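Local structure of CocE/NonD family hydrolase (3III) at residues Val19-His25 / Met38-Asp43; Leu54-Arg60 / Val119-Leu125. The protein is probably a serine hydrolase of the CocE/NonD family, with an alpha/beta-hydrolase domain related to that of X-Pro dipeptidyl-peptidases, though its substrate is not established. All coordinates share one frame; numbering follows the deposited sequence.

Interaction 1: residues Val19-His25 / Met38-Asp43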
loop_
_atom_site.group_PDB
_atom_site.type_symbol
_atom_site.label_atom_id
_atom_site.label_comp_id
_atom_site.label_asym_id
_atom_site.label_seq_id
_atom_site.Cartn_x
_atom_site.Cartn_y
_atom_site.Cartn_z
ATOM N N VAL A 19 12.450 30.317 -5.647
ATOM C CA VAL A 19 13.788 29.817 -5.374
ATOM C C VAL A 19 14.502 29.440 -6.699
ATOM O O VAL A 19 13.921 28.843 -7.602
ATOM C CB VAL A 19 13.704 28.628 -4.417
ATOM C CG1 VAL A 19 15.059 28.070 -4.119
ATOM C CG2 VAL A 19 13.032 29.068 -3.101
ATOM N N LYS A 20 15.775 29.770 -6.802
ATOM C CA LYS A 20 16.521 29.503 -8.026
ATOM C C LYS A 20 17.583 28.449 -7.751
ATOM O O LYS A 20 17.833 28.113 -6.604
ATOM C CB LYS A 20 17.100 30.817 -8.563
ATOM C CG LYS A 20 15.998 31.832 -9.084
ATOM C CD LYS A 20 15.200 31.284 -10.320
ATOM C CE LYS A 20 13.832 32.014 -10.580
ATOM N NZ LYS A 20 13.134 31.670 -11.911
ATOM N N ALA A 21 18.196 27.928 -8.813
ATOM C CA ALA A 21 19.213 26.878 -8.698
ATOM C C ALA A 21 20.347 27.360 -7.830
ATOM O O ALA A 21 20.648 28.533 -7.809
ATOM C CB ALA A 21 19.720 26.461 -10.037
ATOM N N GLY A 22 20.958 26.435 -7.096
ATOM C CA GLY A 22 22.102 26.767 -6.261
ATOM C C GLY A 22 21.758 26.778 -4.790
ATOM O O GLY A 22 20.724 26.246 -4.354
ATOM N N ILE A 23 22.664 27.367 -4.013
ATOM C CA ILE A 23 22.524 27.417 -2.558
ATOM C C ILE A 23 21.685 28.614 -2.177
ATOM O O ILE A 23 22.003 29.714 -2.555
ATOM C CB ILE A 23 23.875 27.554 -1.881
ATOM C CG1 ILE A 23 24.763 26.327 -2.180
ATOM C CG2 ILE A 23 23.676 27.737 -0.387
ATOM C CD1 ILE A 23 26.313 26.617 -1.967
ATOM N N ASN A 24 20.614 28.388 -1.440
ATOM C CA ASN A 24 19.682 29.420 -1.035
ATOM C C ASN A 24 19.515 29.401 0.484
ATOM O O ASN A 24 19.486 28.323 1.098
ATOM C CB ASN A 24 18.305 29.150 -1.654
ATOM C CG ASN A 24 18.342 29.165 -3.158
ATOM O OD1 ASN A 24 18.372 30.242 -3.733
ATOM N ND2 ASN A 24 18.310 27.984 -3.804
ATOM N N HIS A 25 19.412 30.586 1.076
ATOM C CA HIS A 25 18.939 30.688 2.446
ATOM C C HIS A 25 17.483 30.973 2.388
ATOM O O HIS A 25 17.079 31.966 1.799
ATOM C CB HIS A 25 19.678 31.762 3.178
ATOM C CG HIS A 25 21.112 31.434 3.380
ATOM N ND1 HIS A 25 21.590 30.867 4.540
ATOM C CD2 HIS A 25 22.180 31.574 2.556
ATOM C CE1 HIS A 25 22.897 30.684 4.434
ATOM N NE2 HIS A 25 23.281 31.108 3.242
HETATM N N MSE A 38 16.754 27.880 7.075
HETATM C CA MSE A 38 17.580 26.807 6.715
HETATM C C MSE A 38 18.149 27.133 5.358
HETATM O O MSE A 38 17.766 28.142 4.743
HETATM C CB MSE A 38 16.785 25.501 6.677
HETATM C CG MSE A 38 15.737 25.429 5.595
HETATM SE SE MSE A 38 14.676 23.751 5.874
HETATM C CE MSE A 38 13.691 24.263 7.591
ATOM N N ILE A 39 19.031 26.253 4.900
ATOM C CA ILE A 39 19.571 26.273 3.560
ATOM C C ILE A 39 18.830 25.288 2.670
ATOM O O ILE A 39 18.527 24.171 3.068
ATOM C CB ILE A 39 21.066 25.948 3.578
ATOM C CG1 ILE A 39 21.847 27.139 4.136
ATOM C CG2 ILE A 39 21.550 25.527 2.193
ATOM C CD1 ILE A 39 23.345 26.838 4.392
HETATM N N MSE A 40 18.481 25.721 1.464
HETATM C CA MSE A 40 18.050 24.822 0.412
HETATM C C MSE A 40 18.991 24.965 -0.800
HETATM O O MSE A 40 19.151 26.079 -1.381
HETATM C CB MSE A 40 16.605 25.126 0.013
HETATM C CG MSE A 40 16.080 24.169 -1.065
HETATM SE SE MSE A 40 14.525 24.946 -1.971
HETATM C CE MSE A 40 14.057 23.387 -3.100
ATOM N N GLU A 41 19.630 23.864 -1.159
ATOM C CA GLU A 41 20.401 23.771 -2.392
ATOM C C GLU A 41 19.464 23.178 -3.400
ATOM O O GLU A 41 18.926 22.080 -3.207
ATOM C CB GLU A 41 21.654 22.878 -2.227
ATOM C CG GLU A 41 22.534 23.301 -1.095
ATOM C CD GLU A 41 23.922 22.603 -1.050
ATOM O OE1 GLU A 41 24.399 22.074 -2.089
ATOM O OE2 GLU A 41 24.521 22.638 0.048
ATOM N N LYS A 42 19.168 23.948 -4.431
ATOM C CA LYS A 42 18.233 23.526 -5.431
ATOM C C LYS A 42 18.952 23.115 -6.718
ATOM O O LYS A 42 19.860 23.830 -7.215
ATOM C CB LYS A 42 17.249 24.650 -5.713
ATOM C CG LYS A 42 16.195 24.291 -6.710
ATOM C CD LYS A 42 15.175 25.385 -6.891
ATOM C CE LYS A 42 14.234 24.960 -8.008
ATOM N NZ LYS A 42 13.148 25.919 -8.165
ATOM N N ASP A 43 18.494 22.004 -7.282
ATOM C CA ASP A 43 19.037 21.486 -8.538
ATOM C C ASP A 43 20.473 21.018 -8.504
ATOM O O ASP A 43 21.112 21.046 -9.537
ATOM C CB ASP A 43 18.912 22.484 -9.697
ATOM C CG ASP A 43 17.487 22.640 -10.189
ATOM O OD1 ASP A 43 16.639 21.723 -9.981
ATOM O OD2 ASP A 43 17.221 23.681 -10.838
HETATM O O HOH W 1 19.680 30.423 6.151
#
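Asn24 and Met40 face each other across an antiparallel beta hairpin, whose first strand, 22-30, is the outermost at one end of the large mixed sheet of the hydrolase domain. The asparagine amide is turned back along its own strand: with CG beside the backbone N (chi1 -61°), Asn24 ND2 hydrogen-bonds to Lys20 O at 2.8 Å, in the amide plane, and, less straight, to Met40 O at 3.2 Å. Met40 O takes two donors, Asn24 N and Asn24 ND2, which approach from opposite faces of its carbonyl plane. On the same sheet face the extended selenomethionine Met40 brings SE within 3.8 Å of Val19 CG1, with SE and CG against the Phe59 ring and methyl CE reaching Asn57, both on the next strand.

The other face carries Ile23, His25, Ile39 and Glu41, pointing the same way. Ile39 CG1 sits over the imidazole of His25, 4.0 Å from the ring centroid, in a CH-pi contact, and Ile23 CG1 lies along the aliphatic part of Glu41, whose carboxylate turns to Arg60.

Lys42 runs fully extended alongside the extended segment 19-21, CB and CD brushing Lys20 O, until NZ bonds Val19 O at 3.1 Å from above the carbonyl plane.

Interaction 2: residues Leu54-Arg60 / Val119-Leu125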
loop_
_atom_site.group_PDB
_atom_site.type_symbol
_atom_site.label_atom_id
_atom_site.label_comp_id
_atom_site.label_asym_id
_atom_site.label_seq_id
_atom_site.Cartn_x
_atom_site.Cartn_y
_atom_site.Cartn_z
ATOM N N LEU A 54 21.164 12.747 -12.127
ATOM C CA LEU A 54 19.905 12.844 -11.399
ATOM C C LEU A 54 19.911 14.159 -10.637
ATOM O O LEU A 54 20.974 14.580 -10.097
ATOM C CB LEU A 54 19.728 11.692 -10.406
ATOM C CG LEU A 54 18.902 10.510 -10.887
ATOM C CD1 LEU A 54 19.323 10.012 -12.254
ATOM C CD2 LEU A 54 18.867 9.422 -9.835
ATOM N N TYR A 55 18.757 14.794 -10.603
ATOM C CA TYR A 55 18.574 16.093 -9.977
ATOM C C TYR A 55 17.956 15.995 -8.610
ATOM O O TYR A 55 17.020 15.237 -8.387
ATOM C CB TYR A 55 17.781 17.048 -10.884
ATOM C CG TYR A 55 18.573 17.344 -12.146
ATOM C CD1 TYR A 55 19.302 18.521 -12.278
ATOM C CD2 TYR A 55 18.602 16.425 -13.185
ATOM C CE1 TYR A 55 20.073 18.757 -13.430
ATOM C CE2 TYR A 55 19.363 16.637 -14.291
ATOM C CZ TYR A 55 20.090 17.801 -14.414
ATOM O OH TYR A 55 20.785 18.015 -15.557
ATOM N N ILE A 56 18.481 16.781 -7.688
ATOM C CA ILE A 56 18.013 16.745 -6.265
ATOM C C ILE A 56 17.874 18.135 -5.667
ATOM O O ILE A 56 18.412 19.125 -6.189
ATOM C CB ILE A 56 19.015 15.948 -5.344
ATOM C CG1 ILE A 56 20.367 16.666 -5.242
ATOM C CG2 ILE A 56 19.289 14.584 -5.939
ATOM C CD1 ILE A 56 21.452 15.939 -4.301
ATOM N N ASN A 57 17.175 18.193 -4.534
ATOM C CA ASN A 57 17.244 19.316 -3.620
ATOM C C ASN A 57 17.767 18.829 -2.281
ATOM O O ASN A 57 17.451 17.725 -1.850
ATOM C CB ASN A 57 15.852 19.891 -3.380
ATOM C CG ASN A 57 15.204 20.411 -4.642
ATOM O OD1 ASN A 57 15.874 20.959 -5.522
ATOM N ND2 ASN A 57 13.886 20.327 -4.694
ATOM N N ILE A 58 18.525 19.678 -1.609
ATOM C CA ILE A 58 19.034 19.398 -0.284
ATOM C C ILE A 58 18.587 20.502 0.686
ATOM O O ILE A 58 18.896 21.665 0.488
ATOM C CB ILE A 58 20.584 19.411 -0.255
ATOM C CG1 ILE A 58 21.210 18.416 -1.250
ATOM C CG2 ILE A 58 21.117 19.169 1.190
ATOM C CD1 ILE A 58 22.754 18.675 -1.538
ATOM N N PHE A 59 17.869 20.130 1.739
ATOM C CA PHE A 59 17.508 21.069 2.790
ATOM C C PHE A 59 18.341 20.718 4.000
ATOM O O PHE A 59 18.337 19.540 4.439
ATOM C CB PHE A 59 16.047 20.862 3.160
ATOM C CG PHE A 59 15.064 21.214 2.051
ATOM C CD1 PHE A 59 14.510 22.456 1.999
ATOM C CD2 PHE A 59 14.731 20.277 1.060
ATOM C CE1 PHE A 59 13.606 22.780 0.976
ATOM C CE2 PHE A 59 13.839 20.560 0.060
ATOM C CZ PHE A 59 13.262 21.812 0.011
ATOM N N ARG A 60 19.043 21.706 4.531
ATOM C CA ARG A 60 19.936 21.478 5.642
ATOM C C ARG A 60 20.045 22.654 6.585
ATOM O O ARG A 60 19.768 23.782 6.205
ATOM C CB ARG A 60 21.299 21.034 5.133
ATOM C CG ARG A 60 21.955 21.966 4.148
ATOM C CD ARG A 60 23.272 21.376 3.610
ATOM N NE ARG A 60 23.990 22.381 2.813
ATOM C CZ ARG A 60 24.759 23.336 3.330
ATOM N NH1 ARG A 60 24.950 23.439 4.628
ATOM N NH2 ARG A 60 25.325 24.229 2.535
ATOM N N VAL A 119 19.226 16.510 7.932
ATOM C CA VAL A 119 19.241 16.973 6.553
ATOM C C VAL A 119 18.103 16.227 5.807
ATOM O O VAL A 119 17.825 15.090 6.114
ATOM C CB VAL A 119 20.626 16.750 5.880
ATOM C CG1 VAL A 119 20.548 16.859 4.329
ATOM C CG2 VAL A 119 21.670 17.713 6.458
ATOM N N VAL A 120 17.393 16.908 4.887
ATOM C CA VAL A 120 16.450 16.258 3.985
ATOM C C VAL A 120 16.930 16.358 2.529
ATOM O O VAL A 120 17.207 17.467 2.028
ATOM C CB VAL A 120 14.991 16.779 4.146
ATOM C CG1 VAL A 120 14.061 16.123 3.102
ATOM C CG2 VAL A 120 14.423 16.519 5.610
ATOM N N VAL A 121 17.027 15.203 1.846
ATOM C CA VAL A 121 17.422 15.199 0.418
ATOM C C VAL A 121 16.247 14.697 -0.351
ATOM O O VAL A 121 15.655 13.665 -0.001
ATOM C CB VAL A 121 18.644 14.300 0.104
ATOM C CG1 VAL A 121 18.907 14.276 -1.407
ATOM C CG2 VAL A 121 19.902 14.707 0.934
ATOM N N LYS A 122 15.862 15.444 -1.385
ATOM C CA LYS A 122 14.704 15.078 -2.233
ATOM C C LYS A 122 15.247 14.739 -3.593
ATOM O O LYS A 122 15.889 15.571 -4.227
ATOM C CB LYS A 122 13.700 16.241 -2.335
ATOM C CG LYS A 122 12.483 15.914 -3.170
ATOM C CD LYS A 122 11.489 15.005 -2.381
ATOM C CE LYS A 122 10.745 14.109 -3.367
ATOM N NZ LYS A 122 9.926 13.082 -2.794
ATOM N N VAL A 123 14.997 13.515 -4.038
ATOM C CA VAL A 123 15.607 12.955 -5.232
ATOM C C VAL A 123 14.568 12.848 -6.342
ATOM O O VAL A 123 13.483 12.286 -6.145
ATOM C CB VAL A 123 16.202 11.544 -4.980
ATOM C CG1 VAL A 123 16.838 11.003 -6.271
ATOM C CG2 VAL A 123 17.193 11.625 -3.829
ATOM N N ALA A 124 14.922 13.426 -7.495
ATOM C CA ALA A 124 14.253 13.150 -8.748
ATOM C C ALA A 124 14.955 11.977 -9.426
ATOM O O ALA A 124 16.092 12.092 -9.860
ATOM C CB ALA A 124 14.252 14.389 -9.641
ATOM N N LEU A 125 14.269 10.827 -9.517
ATOM C CA LEU A 125 14.866 9.632 -10.112
ATOM C C LEU A 125 14.944 9.806 -11.623
ATOM O O LEU A 125 14.370 10.761 -12.211
ATOM C CB LEU A 125 14.132 8.340 -9.697
ATOM C CG LEU A 125 14.310 8.025 -8.197
ATOM C CD1 LEU A 125 13.207 7.041 -7.652
ATOM C CD2 LEU A 125 15.695 7.510 -7.949
HETATM O O HOH W 2 16.472 13.699 -12.170
#
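Five backbone hydrogen bonds tie Leu54-Arg60 to Val119-Leu125. Asn57 and Lys122 exchange a pair, as do Phe59 and Val120, with Phe59 N to Val120 O at 2.8 Å and nearly straight (174°). Toward Leu54 the ladder opens: Ala124 N still meets Tyr55 O at 2.9 Å, but the return bond is replaced by a water that accepts from Tyr55 N and donates to Ala124 O, 2.8 Å away.

The two strands are antiparallel neighbours in the central sheet of the alpha/beta-hydrolase fold, and strand 67-74 continues it, parallel, beyond 119-124.

Apolar contacts fill the face bearing Ile56, Ile58, Val121 and Val123, where helix 140-154 covers Ile56 and Val123. Ile56 CG1 stands between its backbone N and carbonyl carbon (chi1 66°), aiming CD1 across at Val121 CG1, 4.2 Å away, and leaving CG2 against Val123 CG2. Val119 straddles two partners, CG1 meeting Ile58 CG2 at 3.9 Å and CG2 meeting Arg60 CB at 3.6 Å.

Polar side chains share the reverse face with Phe59, whose ring edge lies near Val120 O. Asn57 turns its amide to Lys78 and Asp79; Lys122 bends away until NZ pairs with Asp74 and bonds Ser72 and Ser107.

Overall arrangement
Both interactions belong to one mixed sheet and follow one another across it: strand 36-47, second partner in interaction 1, is paired with strand 53-60, first partner in interaction 2. The join includes Glu41 N to Ile58 O, a probable hydrogen bond, and the salt bridge of Glu41 OE2 with Arg60 NE at 2.8 Å. Their chemistry differs with their place in the sheet. Interaction 1, at the sheet's edge, is partly exposed and adds to its backbone ladder an amide and a lysine that bond to main-chain carbonyls, with a histidine at the surface. Interaction 2 is buried, packed with branched aliphatic groups on one face, and its polar side chains find their partners beyond the two strands.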